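Local coordinates for C3-degrading proteinase (CppA protein) (Streptococcus pneumoniae, PDB 3E0R) that probably takes part in degrading complement component C3 and is built on a glyoxalase-like fold, at residues T15-N20 / E58-M63; V79-P84 / I119-E124; E88-K93 / Y107-F112; L196-F201 / E238-E243. One frame throughout, in Å; residues are numbered along the deposited sequence.

Contact 1: residues T15-N20 / E58-M63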
# COMPACT_ATOMS: atom_id res chain seq x y z
N THR A 15 1.68 5.01 2.39
CA THR A 15 2.74 4.96 3.39
C THR A 15 2.18 4.12 4.51
O THR A 15 1.13 4.44 5.09
CB THR A 15 3.13 6.35 3.99
OG1 THR A 15 3.66 7.21 2.95
CG2 THR A 15 4.16 6.17 5.17
N LEU A 16 2.90 3.03 4.79
CA LEU A 16 2.67 2.17 5.94
C LEU A 16 3.73 2.46 6.99
O LEU A 16 4.93 2.54 6.68
CB LEU A 16 2.70 0.69 5.51
CG LEU A 16 1.72 0.26 4.40
CD1 LEU A 16 1.82 -1.26 4.14
CD2 LEU A 16 0.22 0.64 4.71
N LYS A 17 3.30 2.60 8.24
CA LYS A 17 4.23 2.70 9.35
C LYS A 17 4.85 1.32 9.68
O LYS A 17 4.17 0.28 9.63
CB LYS A 17 3.56 3.36 10.55
CG LYS A 17 3.17 4.75 10.22
CD LYS A 17 2.34 5.40 11.32
CE LYS A 17 3.18 5.90 12.52
NZ LYS A 17 2.44 5.90 13.80
N ALA A 18 6.17 1.35 9.94
CA ALA A 18 7.02 0.16 10.15
C ALA A 18 7.69 0.34 11.50
O ALA A 18 8.12 1.42 11.83
CB ALA A 18 8.08 0.06 9.08
N ASN A 19 7.77 -0.74 12.29
CA ASN A 19 8.46 -0.71 13.59
C ASN A 19 9.94 -0.97 13.41
O ASN A 19 10.75 -0.06 13.54
CB ASN A 19 7.82 -1.70 14.59
CG ASN A 19 8.58 -1.78 15.96
OD1 ASN A 19 9.56 -1.07 16.21
ND2 ASN A 19 8.09 -2.66 16.83
N ASN A 20 10.31 -2.21 13.13
CA ASN A 20 11.71 -2.52 12.86
C ASN A 20 11.98 -2.39 11.37
O ASN A 20 11.39 -3.08 10.57
CB ASN A 20 12.07 -3.92 13.34
CG ASN A 20 13.56 -4.14 13.33
OD1 ASN A 20 14.22 -4.16 12.27
ND2 ASN A 20 14.12 -4.25 14.53
N GLU A 58 7.40 3.89 6.64
CA GLU A 58 7.79 4.96 7.54
C GLU A 58 8.00 4.46 8.96
O GLU A 58 7.09 3.92 9.59
CB GLU A 58 6.68 5.98 7.53
CG GLU A 58 6.90 7.08 8.43
CD GLU A 58 6.66 8.40 7.75
OE1 GLU A 58 7.28 8.64 6.67
OE2 GLU A 58 5.87 9.19 8.31
N GLU A 59 9.19 4.71 9.49
CA GLU A 59 9.56 4.18 10.81
C GLU A 59 8.92 4.93 11.97
O GLU A 59 8.98 6.14 12.03
CB GLU A 59 11.10 4.12 10.96
CG GLU A 59 11.60 2.67 10.99
CD GLU A 59 13.08 2.57 11.38
OE1 GLU A 59 13.42 1.75 12.28
OE2 GLU A 59 13.89 3.31 10.78
N ALA A 60 8.31 4.20 12.87
CA ALA A 60 7.82 4.74 14.11
C ALA A 60 8.32 3.86 15.27
O ALA A 60 8.12 2.65 15.26
CB ALA A 60 6.30 4.79 14.06
N PRO A 61 9.00 4.45 16.28
CA PRO A 61 9.51 3.67 17.42
C PRO A 61 8.45 3.10 18.37
O PRO A 61 7.44 3.75 18.62
CB PRO A 61 10.34 4.71 18.18
CG PRO A 61 9.66 6.02 17.87
CD PRO A 61 9.33 5.89 16.42
N SER A 62 8.68 1.91 18.93
CA SER A 62 7.73 1.36 19.90
C SER A 62 7.50 2.31 21.10
O SER A 62 6.45 2.27 21.71
CB SER A 62 8.13 -0.05 20.37
OG SER A 62 9.46 -0.11 20.88
N MSE A 63 8.47 3.18 21.39
CA MSE A 63 8.33 4.24 22.42
C MSE A 63 7.01 5.00 22.30
O MSE A 63 6.37 5.34 23.31
CB MSE A 63 9.50 5.24 22.30
CG MSE A 63 9.25 6.67 22.86
SE MSE A 63 10.06 8.16 21.80
CE MSE A 63 9.61 9.70 22.94

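Contact 2: residues V79-P84 / I119-E124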
# COMPACT_ATOMS: atom_id res chain seq x y z
N VAL A 79 -0.78 -6.29 -4.77
CA VAL A 79 0.39 -6.09 -5.63
C VAL A 79 0.13 -6.92 -6.87
O VAL A 79 0.14 -8.12 -6.81
CB VAL A 79 1.68 -6.52 -4.93
CG1 VAL A 79 2.90 -6.29 -5.83
CG2 VAL A 79 1.82 -5.78 -3.55
N LYS A 80 -0.21 -6.24 -7.94
CA LYS A 80 -0.48 -6.89 -9.21
C LYS A 80 0.79 -6.91 -9.98
O LYS A 80 1.27 -5.86 -10.38
CB LYS A 80 -1.50 -6.09 -10.00
CG LYS A 80 -1.78 -6.64 -11.45
CD LYS A 80 -2.69 -5.64 -12.21
CE LYS A 80 -3.30 -6.26 -13.44
NZ LYS A 80 -2.44 -7.38 -13.87
N VAL A 81 1.35 -8.11 -10.17
CA VAL A 81 2.60 -8.32 -10.87
C VAL A 81 2.34 -8.54 -12.37
O VAL A 81 1.41 -9.26 -12.76
CB VAL A 81 3.35 -9.50 -10.23
CG1 VAL A 81 4.58 -9.93 -11.04
CG2 VAL A 81 3.72 -9.16 -8.84
N GLU A 82 3.15 -7.91 -13.21
CA GLU A 82 3.09 -8.10 -14.69
C GLU A 82 3.46 -9.53 -15.20
O GLU A 82 2.66 -10.14 -15.89
CB GLU A 82 4.01 -7.09 -15.40
CG GLU A 82 3.98 -7.14 -16.92
CD GLU A 82 2.62 -6.72 -17.45
OE1 GLU A 82 1.87 -6.06 -16.67
OE2 GLU A 82 2.30 -7.01 -18.63
N ASN A 83 4.69 -10.00 -14.95
CA ASN A 83 5.11 -11.34 -15.36
C ASN A 83 4.70 -12.35 -14.26
O ASN A 83 5.12 -12.22 -13.10
CB ASN A 83 6.62 -11.41 -15.67
CG ASN A 83 7.06 -12.78 -16.28
OD1 ASN A 83 6.33 -13.82 -16.25
ND2 ASN A 83 8.26 -12.78 -16.87
N PRO A 84 3.85 -13.33 -14.62
CA PRO A 84 3.42 -14.26 -13.56
C PRO A 84 4.55 -15.20 -13.08
O PRO A 84 4.57 -15.61 -11.92
CB PRO A 84 2.26 -15.06 -14.20
CG PRO A 84 1.98 -14.37 -15.51
CD PRO A 84 3.22 -13.63 -15.91
N ILE A 119 -0.87 -8.86 2.60
CA ILE A 119 -0.48 -8.51 1.24
C ILE A 119 -0.90 -9.64 0.33
O ILE A 119 -0.66 -10.80 0.65
CB ILE A 119 1.06 -8.25 1.06
CG1 ILE A 119 1.60 -6.99 1.77
CG2 ILE A 119 1.40 -7.95 -0.41
CD1 ILE A 119 1.26 -6.74 3.20
N LEU A 120 -1.57 -9.30 -0.76
CA LEU A 120 -1.90 -10.22 -1.83
C LEU A 120 -0.99 -9.90 -3.00
O LEU A 120 -0.96 -8.77 -3.45
CB LEU A 120 -3.38 -10.07 -2.27
CG LEU A 120 -3.83 -10.86 -3.53
CD1 LEU A 120 -3.74 -12.40 -3.28
CD2 LEU A 120 -5.20 -10.51 -3.98
N ILE A 121 -0.21 -10.88 -3.46
CA ILE A 121 0.57 -10.74 -4.69
C ILE A 121 -0.02 -11.65 -5.75
O ILE A 121 -0.13 -12.86 -5.53
CB ILE A 121 2.06 -11.11 -4.52
CG1 ILE A 121 2.63 -10.38 -3.30
CG2 ILE A 121 2.87 -10.77 -5.82
CD1 ILE A 121 4.02 -9.76 -3.58
N HIS A 122 -0.40 -11.08 -6.88
CA HIS A 122 -1.11 -11.80 -7.89
C HIS A 122 -0.76 -11.23 -9.25
O HIS A 122 -0.04 -10.28 -9.35
CB HIS A 122 -2.63 -11.72 -7.62
CG HIS A 122 -3.23 -10.41 -8.02
ND1 HIS A 122 -3.77 -10.19 -9.27
CD2 HIS A 122 -3.36 -9.24 -7.34
CE1 HIS A 122 -4.19 -8.93 -9.35
NE2 HIS A 122 -3.94 -8.33 -8.20
N ALA A 123 -1.31 -11.82 -10.29
CA ALA A 123 -0.99 -11.43 -11.65
C ALA A 123 -2.24 -11.37 -12.54
O ALA A 123 -2.11 -11.47 -13.77
CB ALA A 123 0.02 -12.40 -12.22
N GLU A 124 -3.42 -11.19 -11.94
CA GLU A 124 -4.72 -11.40 -12.60
C GLU A 124 -5.29 -10.07 -13.05
O GLU A 124 -5.04 -9.04 -12.42
CB GLU A 124 -5.75 -12.04 -11.67
CG GLU A 124 -5.43 -13.45 -11.12
CD GLU A 124 -4.98 -14.49 -12.19
OE1 GLU A 124 -5.41 -14.45 -13.39
OE2 GLU A 124 -4.17 -15.35 -11.78

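Contact 3: residues E88-K93 / Y107-F112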
# COMPACT_ATOMS: atom_id res chain seq x y z
N GLU A 88 6.16 -17.06 -9.14
CA GLU A 88 6.64 -18.41 -8.93
C GLU A 88 8.11 -18.40 -8.52
O GLU A 88 8.56 -19.31 -7.83
CB GLU A 88 6.43 -19.26 -10.20
CG GLU A 88 4.97 -19.25 -10.72
CD GLU A 88 4.65 -20.33 -11.77
OE1 GLU A 88 5.58 -21.00 -12.33
OE2 GLU A 88 3.44 -20.50 -12.05
N GLY A 89 8.85 -17.38 -8.97
CA GLY A 89 10.23 -17.19 -8.56
C GLY A 89 10.31 -16.88 -7.07
O GLY A 89 11.11 -17.49 -6.33
N ILE A 90 9.48 -15.93 -6.64
CA ILE A 90 9.34 -15.57 -5.23
C ILE A 90 9.00 -16.80 -4.38
O ILE A 90 9.66 -17.05 -3.37
CB ILE A 90 8.24 -14.47 -5.01
CG1 ILE A 90 8.59 -13.15 -5.69
CG2 ILE A 90 8.00 -14.19 -3.51
CD1 ILE A 90 7.30 -12.25 -5.76
N LEU A 91 8.00 -17.59 -4.79
CA LEU A 91 7.57 -18.76 -4.00
C LEU A 91 8.66 -19.85 -3.93
O LEU A 91 8.83 -20.51 -2.90
CB LEU A 91 6.25 -19.29 -4.55
CG LEU A 91 5.05 -18.38 -4.24
CD1 LEU A 91 3.87 -18.71 -5.15
CD2 LEU A 91 4.66 -18.42 -2.74
N SER A 92 9.44 -19.99 -5.02
CA SER A 92 10.58 -20.91 -5.04
C SER A 92 11.59 -20.60 -3.93
O SER A 92 12.40 -21.45 -3.58
CB SER A 92 11.28 -20.93 -6.41
OG SER A 92 12.06 -19.77 -6.61
N LYS A 93 11.54 -19.39 -3.39
CA LYS A 93 12.53 -18.94 -2.40
C LYS A 93 12.03 -18.78 -0.96
O LYS A 93 12.84 -18.74 -0.04
CB LYS A 93 13.19 -17.63 -2.88
CG LYS A 93 14.05 -17.77 -4.13
CD LYS A 93 15.40 -18.43 -3.84
CE LYS A 93 16.15 -18.85 -5.13
NZ LYS A 93 15.55 -20.05 -5.84
N TYR A 107 -0.19 -18.43 -10.38
CA TYR A 107 -0.32 -18.51 -8.95
C TYR A 107 -0.42 -17.09 -8.31
O TYR A 107 -0.16 -16.03 -8.95
CB TYR A 107 0.79 -19.38 -8.35
CG TYR A 107 0.69 -20.84 -8.82
CD1 TYR A 107 -0.13 -21.78 -8.16
CD2 TYR A 107 1.40 -21.27 -9.97
CE1 TYR A 107 -0.21 -23.14 -8.62
CE2 TYR A 107 1.33 -22.61 -10.43
CZ TYR A 107 0.52 -23.53 -9.76
OH TYR A 107 0.46 -24.84 -10.25
N ALA A 108 -0.90 -17.09 -7.09
CA ALA A 108 -1.00 -15.86 -6.32
C ALA A 108 -0.84 -16.28 -4.88
O ALA A 108 -1.00 -17.47 -4.55
CB ALA A 108 -2.32 -15.21 -6.54
N PHE A 109 -0.49 -15.35 -4.01
CA PHE A 109 -0.46 -15.70 -2.59
C PHE A 109 -0.73 -14.54 -1.69
O PHE A 109 -0.68 -13.41 -2.11
CB PHE A 109 0.86 -16.44 -2.20
CG PHE A 109 2.06 -15.60 -2.27
CD1 PHE A 109 2.52 -14.94 -1.13
CD2 PHE A 109 2.76 -15.43 -3.49
CE1 PHE A 109 3.63 -14.12 -1.18
CE2 PHE A 109 3.86 -14.62 -3.56
CZ PHE A 109 4.31 -13.96 -2.39
N GLU A 110 -1.06 -14.88 -0.45
CA GLU A 110 -1.10 -13.95 0.64
C GLU A 110 0.01 -14.26 1.67
O GLU A 110 0.41 -15.37 1.83
CB GLU A 110 -2.43 -14.01 1.32
CG GLU A 110 -3.49 -13.23 0.63
CD GLU A 110 -4.84 -13.49 1.23
OE1 GLU A 110 -5.04 -14.62 1.70
OE2 GLU A 110 -5.69 -12.58 1.23
N ILE A 111 0.49 -13.21 2.30
CA ILE A 111 1.52 -13.26 3.31
C ILE A 111 1.30 -12.03 4.24
O ILE A 111 0.86 -11.00 3.77
CB ILE A 111 2.89 -13.27 2.63
CG1 ILE A 111 3.97 -13.72 3.60
CG2 ILE A 111 3.22 -11.92 2.03
CD1 ILE A 111 5.27 -14.06 2.91
N PHE A 112 1.58 -12.17 5.54
CA PHE A 112 1.58 -11.07 6.49
C PHE A 112 2.99 -10.42 6.60
O PHE A 112 4.06 -11.07 6.59
CB PHE A 112 1.11 -11.54 7.88
CG PHE A 112 -0.42 -11.68 8.02
CD1 PHE A 112 -1.22 -10.58 8.33
CD2 PHE A 112 -1.06 -12.91 7.89
CE1 PHE A 112 -2.64 -10.72 8.46
CE2 PHE A 112 -2.45 -13.03 8.03
CZ PHE A 112 -3.23 -11.94 8.31

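Contact 4: residues L196-F201 / E238-E243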
# COMPACT_ATOMS: atom_id res chain seq x y z
N LEU A 196 -1.55 2.09 7.86
CA LEU A 196 -1.59 3.09 6.81
C LEU A 196 -1.76 4.53 7.40
O LEU A 196 -2.76 4.80 8.09
CB LEU A 196 -2.75 2.78 5.81
CG LEU A 196 -3.01 3.81 4.69
CD1 LEU A 196 -1.93 3.74 3.54
CD2 LEU A 196 -4.44 3.65 4.19
N SER A 197 -0.80 5.41 7.12
CA SER A 197 -0.76 6.72 7.72
C SER A 197 -0.88 7.86 6.72
O SER A 197 -1.29 8.95 7.09
CB SER A 197 0.51 6.91 8.51
OG SER A 197 1.65 6.84 7.68
N MSE A 198 -0.50 7.59 5.47
CA MSE A 198 -0.66 8.54 4.40
C MSE A 198 -0.95 7.89 3.06
O MSE A 198 -0.46 6.85 2.74
CB MSE A 198 0.61 9.36 4.32
CG MSE A 198 0.62 10.39 3.21
SE MSE A 198 2.14 11.57 3.50
CE MSE A 198 2.98 11.35 1.76
N LEU A 199 -1.77 8.57 2.27
CA LEU A 199 -1.90 8.30 0.83
C LEU A 199 -1.33 9.52 0.10
O LEU A 199 -1.69 10.64 0.41
CB LEU A 199 -3.37 8.09 0.49
CG LEU A 199 -3.94 6.81 1.13
CD1 LEU A 199 -5.45 6.81 1.30
CD2 LEU A 199 -3.52 5.62 0.29
N LYS A 200 -0.38 9.31 -0.81
CA LYS A 200 0.10 10.40 -1.65
C LYS A 200 -0.49 10.31 -3.05
O LYS A 200 -0.47 9.26 -3.66
CB LYS A 200 1.61 10.38 -1.74
CG LYS A 200 2.15 11.57 -2.45
CD LYS A 200 3.49 11.40 -3.01
CE LYS A 200 4.54 11.84 -2.06
NZ LYS A 200 3.97 12.44 -0.84
N PHE A 201 -1.04 11.41 -3.54
CA PHE A 201 -1.63 11.48 -4.86
C PHE A 201 -0.75 12.31 -5.77
O PHE A 201 -0.54 13.51 -5.54
CB PHE A 201 -3.04 12.08 -4.78
CG PHE A 201 -3.92 11.37 -3.82
CD1 PHE A 201 -4.86 10.47 -4.25
CD2 PHE A 201 -3.83 11.62 -2.46
CE1 PHE A 201 -5.66 9.80 -3.35
CE2 PHE A 201 -4.62 11.00 -1.58
CZ PHE A 201 -5.53 10.05 -2.02
N GLU A 238 -3.51 10.97 6.43
CA GLU A 238 -3.05 12.09 5.66
C GLU A 238 -3.16 11.90 4.16
O GLU A 238 -2.87 10.83 3.63
CB GLU A 238 -1.60 12.39 6.05
CG GLU A 238 -1.53 12.95 7.47
CD GLU A 238 -0.13 13.36 7.85
OE1 GLU A 238 0.77 13.04 7.04
OE2 GLU A 238 0.06 13.97 8.95
N LEU A 239 -3.56 12.96 3.46
CA LEU A 239 -3.80 12.92 2.00
C LEU A 239 -2.95 13.98 1.39
O LEU A 239 -3.23 15.16 1.53
CB LEU A 239 -5.29 13.15 1.68
CG LEU A 239 -6.28 12.21 2.37
CD1 LEU A 239 -7.69 12.74 2.19
CD2 LEU A 239 -6.11 10.71 1.95
N TRP A 240 -1.88 13.56 0.72
CA TRP A 240 -0.89 14.48 0.17
C TRP A 240 -1.07 14.51 -1.35
O TRP A 240 -1.08 13.46 -2.02
CB TRP A 240 0.48 14.01 0.61
CG TRP A 240 1.77 14.71 0.07
CD1 TRP A 240 2.14 14.88 -1.25
CD2 TRP A 240 2.89 15.17 0.86
NE1 TRP A 240 3.41 15.41 -1.32
CE2 TRP A 240 3.89 15.61 -0.05
CE3 TRP A 240 3.15 15.21 2.25
CZ2 TRP A 240 5.13 16.12 0.38
CZ3 TRP A 240 4.38 15.74 2.69
CH2 TRP A 240 5.36 16.20 1.75
N PHE A 241 -1.19 15.73 -1.89
CA PHE A 241 -1.27 15.95 -3.34
C PHE A 241 -0.09 16.79 -3.86
O PHE A 241 0.22 17.85 -3.29
CB PHE A 241 -2.58 16.67 -3.71
CG PHE A 241 -3.83 16.02 -3.18
CD1 PHE A 241 -4.66 15.32 -4.00
CD2 PHE A 241 -4.20 16.17 -1.86
CE1 PHE A 241 -5.81 14.73 -3.50
CE2 PHE A 241 -5.37 15.59 -1.36
CZ PHE A 241 -6.15 14.87 -2.17
N GLU A 242 0.55 16.32 -4.94
CA GLU A 242 1.58 17.06 -5.63
C GLU A 242 1.61 16.68 -7.14
O GLU A 242 1.03 15.69 -7.54
CB GLU A 242 2.95 16.87 -4.96
CG GLU A 242 3.51 15.48 -4.93
CD GLU A 242 4.99 15.43 -4.42
OE1 GLU A 242 5.78 14.60 -4.98
OE2 GLU A 242 5.36 16.18 -3.46
N GLU A 243 2.22 17.52 -7.96
CA GLU A 243 2.49 17.14 -9.34
C GLU A 243 3.52 16.05 -9.49
O GLU A 243 4.47 15.95 -8.73
CB GLU A 243 2.91 18.33 -10.22
CG GLU A 243 1.75 19.02 -10.88
CD GLU A 243 2.10 20.42 -11.32
OE1 GLU A 243 3.22 20.57 -11.88
OE2 GLU A 243 1.28 21.36 -11.11

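Contact 1: residues T15-N20 / E58-M63
Thr15 and Glu58 meet through methyl and methylene: Thr15 CG2 lies 3.5 Å from Glu58 CB. This branch stands anti to the backbone N, while OG1 (chi1 -63°) stays beside that nitrogen. Lys17 shares its sheet face with Glu58. Its chain turns at chi3 (78°), and CE comes to rest 3.7 Å from Ala60 CB; the ammonium NZ goes on to the carbonyl oxygens of Asn190 and Thr193. Ala18 and Glu59 point to the other face, where Glu59 CG sits 3.8 Å from both Ala18 O and Asn19 O, and its OE2 makes a weak, long ion pair with Arg21. Asn19 extends its amide beside the loop at Ala60 and Ser62, with OD1 4.1 Å from Ser62 N. Between the two faces, the backbones are laced in parallel by Glu58 N to Leu16 O (2.8 Å), Ala18 N to Glu58 O (2.8 Å) and Ala60 N to Ala18 O (3.0 Å). Past the paired residues, Asn20 OD1 caps Leu23 N at the start of helix 21-31. Parallel pairing of a first and a fourth strand, with a helix and a beta hairpin in between, is characteristic of the beta-alpha-beta-beta-beta module of the glyoxalase clan.

Contact 2: residues V79-P84 / I119-E124
Val79 and Ile121 pair in parallel register, as do Lys80 and His122, and three backbone hydrogen bonds tie the strands: Val79 N to Leu120 O, His122 N to Val79 O, and Val81 N to His122 O, the last at 2.7 Å. All three are close to straight, and the short strand axes run 14° apart. CA-H...O contacts, such as Ile121 CA to Val79 O, add to this ladder.

The apolar contacts gather on the Val79 and Ile121 face. Val79 CG2 touches Ile119 CG2, and Val81 CG2 presses on Ile121 CG2 at 3.5 Å; both valines turn this branch anti to the carbonyl carbon. Beyond the strand ends, Pro84 CB reaches Ala123 CB at 4.0 Å.

Polar and ring contacts occupy the face of Lys80 and His122. The histidine CG lies between its backbone N and carbonyl carbon (chi1 77°), and Lys80 CA stands over one ring face, 4.2 Å from the centroid, in a CH-pi contact. His122 ND1 accepts the Glu124 N-H at 2.9 Å, which helps fix the ring's rotation. Lys80 NZ adds a weak bond to Glu124 O, 3.4 Å long.

Glu124 OE1 bonds to Asn105 N, and OE2 weakly to Gly106 N. Strand 107-112 lies along the far edge of 118-122, strand 151-159 along that of 74-81, and helix 84-91 covers the apolar face, its Ile87 touching Ile121 and Ala123.

Contact 3: residues E88-K93 / Y107-F112
Leu91 and Phe109 slide past each other in opposite directions, with Leu91 CD2 lying over one face of the phenylalanine ring. Leu91 CD2 stands 3.9 Å from the ring centroid and 24° off its normal, a CH-pi contact displaced toward the rim at Phe109 CD2 (3.6 Å). Leu91 CG and CD1 lie beyond the rim, each near Phe109 CD2. The ring is delivered to the helix by a first torsion of 68°, which sets Phe109 CG between its backbone N and carbonyl carbon.

Ile90 approaches Phe109 differently, crossing it at about a right angle. Its CG2 branch, anti to the backbone N, comes obliquely to Phe109 CZ, 3.9 Å away. Two successive helix residues thus touch one aromatic side chain.

Glu88 and Tyr107 cross obliquely. Carboxylate oxygen OE2 comes to the edge of the tyrosine ring, in its plane, 3.0 Å from CD2 and 3.4 Å from CE2, with the carboxylate and ring planes 57° apart. The extended glutamate chain beyond CG carries the acid there. Tyr107 also makes a cation-pi contact with Lys102 and an edge-to-face pair with Phe139.

Helix 84-91 is therefore joined to strand 107-112 through side chains alone, at separations that leave the backbones apart. The chemistry is graded: apolar dispersion and CH-pi packing at buried Phe109, then, at partly exposed Tyr107, a negatively charged oxygen beside the weakly positive ring hydrogens, an electrostatic attraction that is probably modest and less demanding in direction than a hydrogen bond.

Contact 4: residues L196-F201 / E238-E243
Phe201 and Phe241 form the tight side of this parallel strand pair. Their rings make an offset stack, centroids 4.8 Å apart and planes at 14°, both side chains pointing the same way. Phe201 CE2 meets Leu239 CD2 at 3.8 Å at the ring edge, and that methyl also touches Leu199 CD1, giving a continuous buried apolar row. Phe201 adjoins Leu167 and Ile9, and Leu199 adjoins Met155, so the row runs on into the protein interior.

The opposite face is partly exposed and more polar. In Lys200, chi3 (-92°) turns CE toward the indole and a nearly eclipsed chi4 (-5°) puts NZ over the five-membered ring of Trp240, 3.0 Å from the centroid: a cation-pi contact whose closeness is doubtful in detail. Met198, deposited as selenomethionine, brings CE to 3.8 Å from Trp240 CB, on the same side of the indole as Lys200 NZ but toward its rim, while SE stays oblique to the six-membered ring in a looser Met-aromatic contact. In the indole plane, Trp240 NE1 donates to Glu242 OE2 at 3.0 Å, which helps fix the ring's rotation. Glu242 OE2 does not touch Lys200 NZ, but its charge probably favours the ammonium. Phe228 stacks on Trp240.

Five backbone hydrogen bonds join the strands between these two faces, among them Phe201 N to Trp240 O (2.6 Å). Ser197 and Met198, both facing Thr15, form a classic beta bulge. The pair closes the last beta-alpha-beta-beta-beta module of the chain (strand 196-203, helix 208-214, three strands ending in 238-243), consistent with a glyoxalase-like fold.

How the contacts relate
Contacts 1 and 4 belong to one eight-stranded sheet, where strands 9-18 and 196-203 are neighbours and Thr15 bonds to Ser197 and Met198, so the N- and C-terminal families meet there. Contacts 2 and 3 share the other sheet: strands 118-122 and 107-112 pair directly, and the helix of contact 3 follows the first strand of contact 2. Contacts 2 and 3 are buried; contacts 1 and 4 are partly so. Three contacts are parallel strand pairs held by backbone bonds, whereas contact 3 is helix-on-sheet packing by side chains. Aromatic stacking and cation-pi chemistry mark contact 4; contact 1 relies more on backbone and aliphatic groups.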